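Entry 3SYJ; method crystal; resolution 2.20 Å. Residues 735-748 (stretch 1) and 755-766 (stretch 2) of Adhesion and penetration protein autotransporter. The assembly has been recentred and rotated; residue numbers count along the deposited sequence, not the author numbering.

Stretch 1, residues 735-748: FTLSNNATQIGNIR
Stretch 2 755-766: ATVDNANLNGNV

Backbone hydrogen bonds hold the first segment. Thr-756 N donates to Phe-735 O (2.9 Å), Leu-737 N to Thr-756 O (2.8 Å) and Asp-758 N to Leu-737 O (2.8 Å). They line up because the two stretches lie side by side as parallel strands. Phe-735 pairs with Ala-755 and Leu-737 with Val-757. From Phe-735 to Leu-737 the first stretch runs parallel to Ala-755 to Val-757, with their strand axes 9° apart; Phe-735 CA lies 4.8 Å from Ala-755 CA. A type I' turn, Ser-738 to Ala-741, follows; Asn-739 (49/45) and Asn-740 (71/16) both have positive phi. Asn-740 N donates to Asn-759 O (2.8 Å). Asn-759 is also left-handed (48/54).

The ladder then resumes. Asn-761 N donates to Ala-741 O (3.0 Å), Gln-743 N to Asn-761 O (3.0 Å), Asn-763 N to Gln-743 O (2.9 Å) and Ile-747 N to Asn-765 O (2.8 Å). After the turn the register shifts by one: Thr-742 pairs with Asn-761, Ile-744 with Asn-763 and Ile-747 with Val-766. The axes of strands 742-744 and 761-763 are 6° apart; Thr-742 CA lies 4.7 Å from Asn-761 CA. Between the last two bonds, Asn-746 (m) replaces a backbone acceptor: its OD1 takes Asn-765 N at 2.8 Å, nearly straight. Asn-761 ND2 donates to Thr-742 OG1 (3.2 Å); both residues are m.

Gly-745 (162/177) and Gly-764 (166/-176) are extended. A CB on Gly-764 would lie 1.9 Å from Gly-745 O.

One water links Asn-739 N (2.9 Å) to Asp-758 O (3.2 Å).

Leu-737, Val-757, Gln-743, Leu-762, Ile-747 and Val-766 share one face. Leu-737 (t, p) places CG 3.7 Å from Ala-760 CB, which points toward stretch 1. Ile-747 (m, t) brings CD1 within 3.7 Å of Leu-762 CD2 (t, p) and CG2 within 4.0 Å of Ala-755 CB. Gln-743 (t, t) sits among them; its buried OE1 lacks a polar partner and lies 3.4 Å from Leu-762 CD1.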

# COMPACT_ATOMS: atom_id res chain seq x y z
N PHE A 735 -13.96 -8.07 -17.43
CA PHE A 735 -13.23 -9.14 -16.76
C PHE A 735 -14.15 -10.00 -15.92
O PHE A 735 -14.96 -9.48 -15.15
CB PHE A 735 -12.12 -8.56 -15.87
CG PHE A 735 -11.45 -9.60 -15.01
CD1 PHE A 735 -10.57 -10.52 -15.57
CD2 PHE A 735 -11.67 -9.64 -13.64
CE1 PHE A 735 -9.94 -11.47 -14.78
CE2 PHE A 735 -11.04 -10.59 -12.85
CZ PHE A 735 -10.18 -11.50 -13.42
N THR A 736 -14.01 -11.32 -16.05
CA THR A 736 -14.85 -12.25 -15.31
C THR A 736 -14.02 -13.27 -14.52
O THR A 736 -13.15 -13.94 -15.07
CB THR A 736 -15.81 -13.02 -16.23
OG1 THR A 736 -16.63 -12.10 -16.96
CG2 THR A 736 -16.70 -13.93 -15.41
N LEU A 737 -14.30 -13.37 -13.22
CA LEU A 737 -13.72 -14.41 -12.39
C LEU A 737 -14.87 -15.34 -12.04
O LEU A 737 -15.84 -14.92 -11.42
CB LEU A 737 -13.13 -13.81 -11.11
CG LEU A 737 -12.34 -14.75 -10.19
CD1 LEU A 737 -11.02 -15.16 -10.84
CD2 LEU A 737 -12.08 -14.09 -8.85
N SER A 738 -14.77 -16.60 -12.45
CA SER A 738 -15.90 -17.51 -12.32
C SER A 738 -15.54 -18.96 -12.02
O SER A 738 -14.37 -19.32 -11.92
CB SER A 738 -16.76 -17.47 -13.59
OG SER A 738 -16.11 -18.13 -14.66
N ASN A 739 -16.57 -19.78 -11.88
CA ASN A 739 -16.41 -21.22 -11.75
C ASN A 739 -15.38 -21.62 -10.70
O ASN A 739 -14.55 -22.50 -10.93
CB ASN A 739 -16.10 -21.84 -13.11
CG ASN A 739 -17.22 -21.62 -14.11
OD1 ASN A 739 -18.25 -22.29 -14.04
ND2 ASN A 739 -17.04 -20.68 -15.03
N ASN A 740 -15.45 -20.96 -9.55
CA ASN A 740 -14.66 -21.32 -8.38
C ASN A 740 -13.17 -21.01 -8.49
O ASN A 740 -12.37 -21.52 -7.70
CB ASN A 740 -14.88 -22.79 -8.01
CG ASN A 740 -14.60 -23.05 -6.55
OD1 ASN A 740 -13.71 -23.84 -6.20
ND2 ASN A 740 -15.33 -22.37 -5.67
N ALA A 741 -12.79 -20.18 -9.46
CA ALA A 741 -11.41 -19.73 -9.55
C ALA A 741 -11.11 -18.77 -8.41
O ALA A 741 -12.03 -18.27 -7.76
CB ALA A 741 -11.14 -19.07 -10.89
N THR A 742 -9.83 -18.50 -8.19
CA THR A 742 -9.40 -17.61 -7.12
C THR A 742 -8.50 -16.50 -7.67
O THR A 742 -7.71 -16.74 -8.59
CB THR A 742 -8.63 -18.38 -6.04
OG1 THR A 742 -9.49 -19.39 -5.49
CG2 THR A 742 -8.18 -17.46 -4.92
N GLN A 743 -8.63 -15.30 -7.12
CA GLN A 743 -7.68 -14.23 -7.40
C GLN A 743 -7.09 -13.65 -6.12
O GLN A 743 -7.81 -13.25 -5.22
CB GLN A 743 -8.32 -13.09 -8.20
CG GLN A 743 -7.39 -11.87 -8.30
CD GLN A 743 -8.00 -10.70 -9.04
OE1 GLN A 743 -9.18 -10.71 -9.41
NE2 GLN A 743 -7.19 -9.66 -9.27
N ILE A 744 -5.76 -13.61 -6.05
CA ILE A 744 -5.10 -12.88 -4.99
C ILE A 744 -4.56 -11.60 -5.59
O ILE A 744 -3.47 -11.59 -6.17
CB ILE A 744 -3.95 -13.67 -4.35
CG1 ILE A 744 -4.36 -15.12 -4.10
CG2 ILE A 744 -3.52 -13.00 -3.05
CD1 ILE A 744 -5.43 -15.28 -3.07
N GLY A 745 -5.34 -10.54 -5.47
CA GLY A 745 -5.00 -9.25 -6.03
C GLY A 745 -6.22 -8.35 -6.14
O GLY A 745 -7.33 -8.76 -5.82
N ASN A 746 -6.01 -7.11 -6.58
CA ASN A 746 -7.10 -6.14 -6.67
C ASN A 746 -7.66 -5.97 -8.07
O ASN A 746 -7.03 -6.34 -9.06
CB ASN A 746 -6.63 -4.78 -6.14
CG ASN A 746 -6.03 -4.88 -4.76
OD1 ASN A 746 -6.57 -5.54 -3.88
ND2 ASN A 746 -4.88 -4.23 -4.56
N ILE A 747 -8.87 -5.41 -8.15
CA ILE A 747 -9.47 -5.05 -9.42
C ILE A 747 -9.71 -3.55 -9.46
O ILE A 747 -10.27 -2.98 -8.53
CB ILE A 747 -10.81 -5.75 -9.64
CG1 ILE A 747 -10.62 -7.27 -9.64
CG2 ILE A 747 -11.45 -5.28 -10.93
CD1 ILE A 747 -11.91 -8.05 -9.75
N ARG A 748 -9.27 -2.91 -10.54
CA ARG A 748 -9.38 -1.46 -10.67
C ARG A 748 -10.08 -1.12 -11.98
O ARG A 748 -9.52 -1.32 -13.05
CB ARG A 748 -7.98 -0.84 -10.63
CG ARG A 748 -7.91 0.63 -11.00
CD ARG A 748 -8.06 1.53 -9.78
NE ARG A 748 -7.86 2.94 -10.14
CZ ARG A 748 -8.80 3.71 -10.69
NH1 ARG A 748 -10.01 3.22 -10.94
NH2 ARG A 748 -8.52 4.98 -10.98
N ALA A 755 -16.58 -5.56 -14.37
CA ALA A 755 -15.99 -6.73 -13.73
C ALA A 755 -17.06 -7.56 -13.05
O ALA A 755 -18.05 -7.02 -12.57
CB ALA A 755 -14.91 -6.33 -12.74
N THR A 756 -16.87 -8.88 -13.02
CA THR A 756 -17.84 -9.77 -12.42
C THR A 756 -17.16 -10.91 -11.69
O THR A 756 -16.24 -11.54 -12.22
CB THR A 756 -18.76 -10.39 -13.48
OG1 THR A 756 -19.50 -9.36 -14.13
CG2 THR A 756 -19.72 -11.38 -12.85
N VAL A 757 -17.60 -11.19 -10.47
CA VAL A 757 -17.15 -12.36 -9.75
C VAL A 757 -18.35 -13.27 -9.59
O VAL A 757 -19.21 -13.03 -8.74
CB VAL A 757 -16.57 -12.01 -8.37
CG1 VAL A 757 -16.29 -13.27 -7.56
CG2 VAL A 757 -15.30 -11.17 -8.52
N ASP A 758 -18.41 -14.30 -10.42
CA ASP A 758 -19.53 -15.24 -10.40
C ASP A 758 -19.11 -16.57 -9.77
O ASP A 758 -18.36 -17.34 -10.35
CB ASP A 758 -20.07 -15.47 -11.81
CG ASP A 758 -21.34 -16.32 -11.83
OD1 ASP A 758 -21.53 -17.12 -10.89
OD2 ASP A 758 -22.14 -16.18 -12.78
N ASN A 759 -19.61 -16.83 -8.57
CA ASN A 759 -19.26 -18.04 -7.84
C ASN A 759 -17.75 -18.27 -7.85
O ASN A 759 -17.27 -19.32 -8.27
CB ASN A 759 -19.98 -19.25 -8.44
CG ASN A 759 -19.80 -20.52 -7.62
OD1 ASN A 759 -19.71 -20.47 -6.39
ND2 ASN A 759 -19.74 -21.66 -8.29
N ALA A 760 -17.01 -17.26 -7.41
CA ALA A 760 -15.56 -17.36 -7.33
C ALA A 760 -15.04 -16.58 -6.13
O ALA A 760 -15.82 -15.96 -5.41
CB ALA A 760 -14.93 -16.85 -8.61
N ASN A 761 -13.73 -16.60 -5.95
CA ASN A 761 -13.12 -16.04 -4.74
C ASN A 761 -12.16 -14.90 -5.02
O ASN A 761 -11.00 -15.13 -5.36
CB ASN A 761 -12.41 -17.15 -3.97
CG ASN A 761 -13.16 -18.47 -4.06
OD1 ASN A 761 -14.31 -18.57 -3.62
ND2 ASN A 761 -12.53 -19.48 -4.64
N LEU A 762 -12.65 -13.67 -4.88
CA LEU A 762 -11.79 -12.50 -5.01
C LEU A 762 -11.22 -12.14 -3.65
O LEU A 762 -11.92 -11.59 -2.80
CB LEU A 762 -12.56 -11.32 -5.60
CG LEU A 762 -11.79 -9.99 -5.60
CD1 LEU A 762 -10.48 -10.12 -6.36
CD2 LEU A 762 -12.63 -8.88 -6.19
N ASN A 763 -9.95 -12.46 -3.46
CA ASN A 763 -9.23 -12.09 -2.27
C ASN A 763 -8.45 -10.80 -2.52
O ASN A 763 -7.25 -10.83 -2.80
CB ASN A 763 -8.30 -13.23 -1.85
CG ASN A 763 -7.44 -12.88 -0.66
OD1 ASN A 763 -7.43 -11.73 -0.20
ND2 ASN A 763 -6.70 -13.86 -0.14
N GLY A 764 -9.15 -9.67 -2.43
CA GLY A 764 -8.57 -8.37 -2.71
C GLY A 764 -9.65 -7.32 -2.87
O GLY A 764 -10.84 -7.61 -2.70
N ASN A 765 -9.26 -6.10 -3.23
CA ASN A 765 -10.19 -4.98 -3.23
C ASN A 765 -10.61 -4.49 -4.62
O ASN A 765 -9.92 -4.71 -5.61
CB ASN A 765 -9.60 -3.82 -2.42
CG ASN A 765 -9.07 -4.26 -1.08
OD1 ASN A 765 -9.75 -4.97 -0.33
ND2 ASN A 765 -7.83 -3.87 -0.78
N VAL A 766 -11.76 -3.83 -4.66
CA VAL A 766 -12.30 -3.30 -5.90
C VAL A 766 -12.44 -1.78 -5.82
O VAL A 766 -12.88 -1.23 -4.81
CB VAL A 766 -13.67 -3.92 -6.23
CG1 VAL A 766 -14.21 -3.36 -7.53
CG2 VAL A 766 -13.57 -5.44 -6.28
O HOH W 1 -17.93 -8.61 -16.34
O HOH W 2 -19.40 -19.50 -12.42
O HOH W 3 -19.91 -22.01 -11.22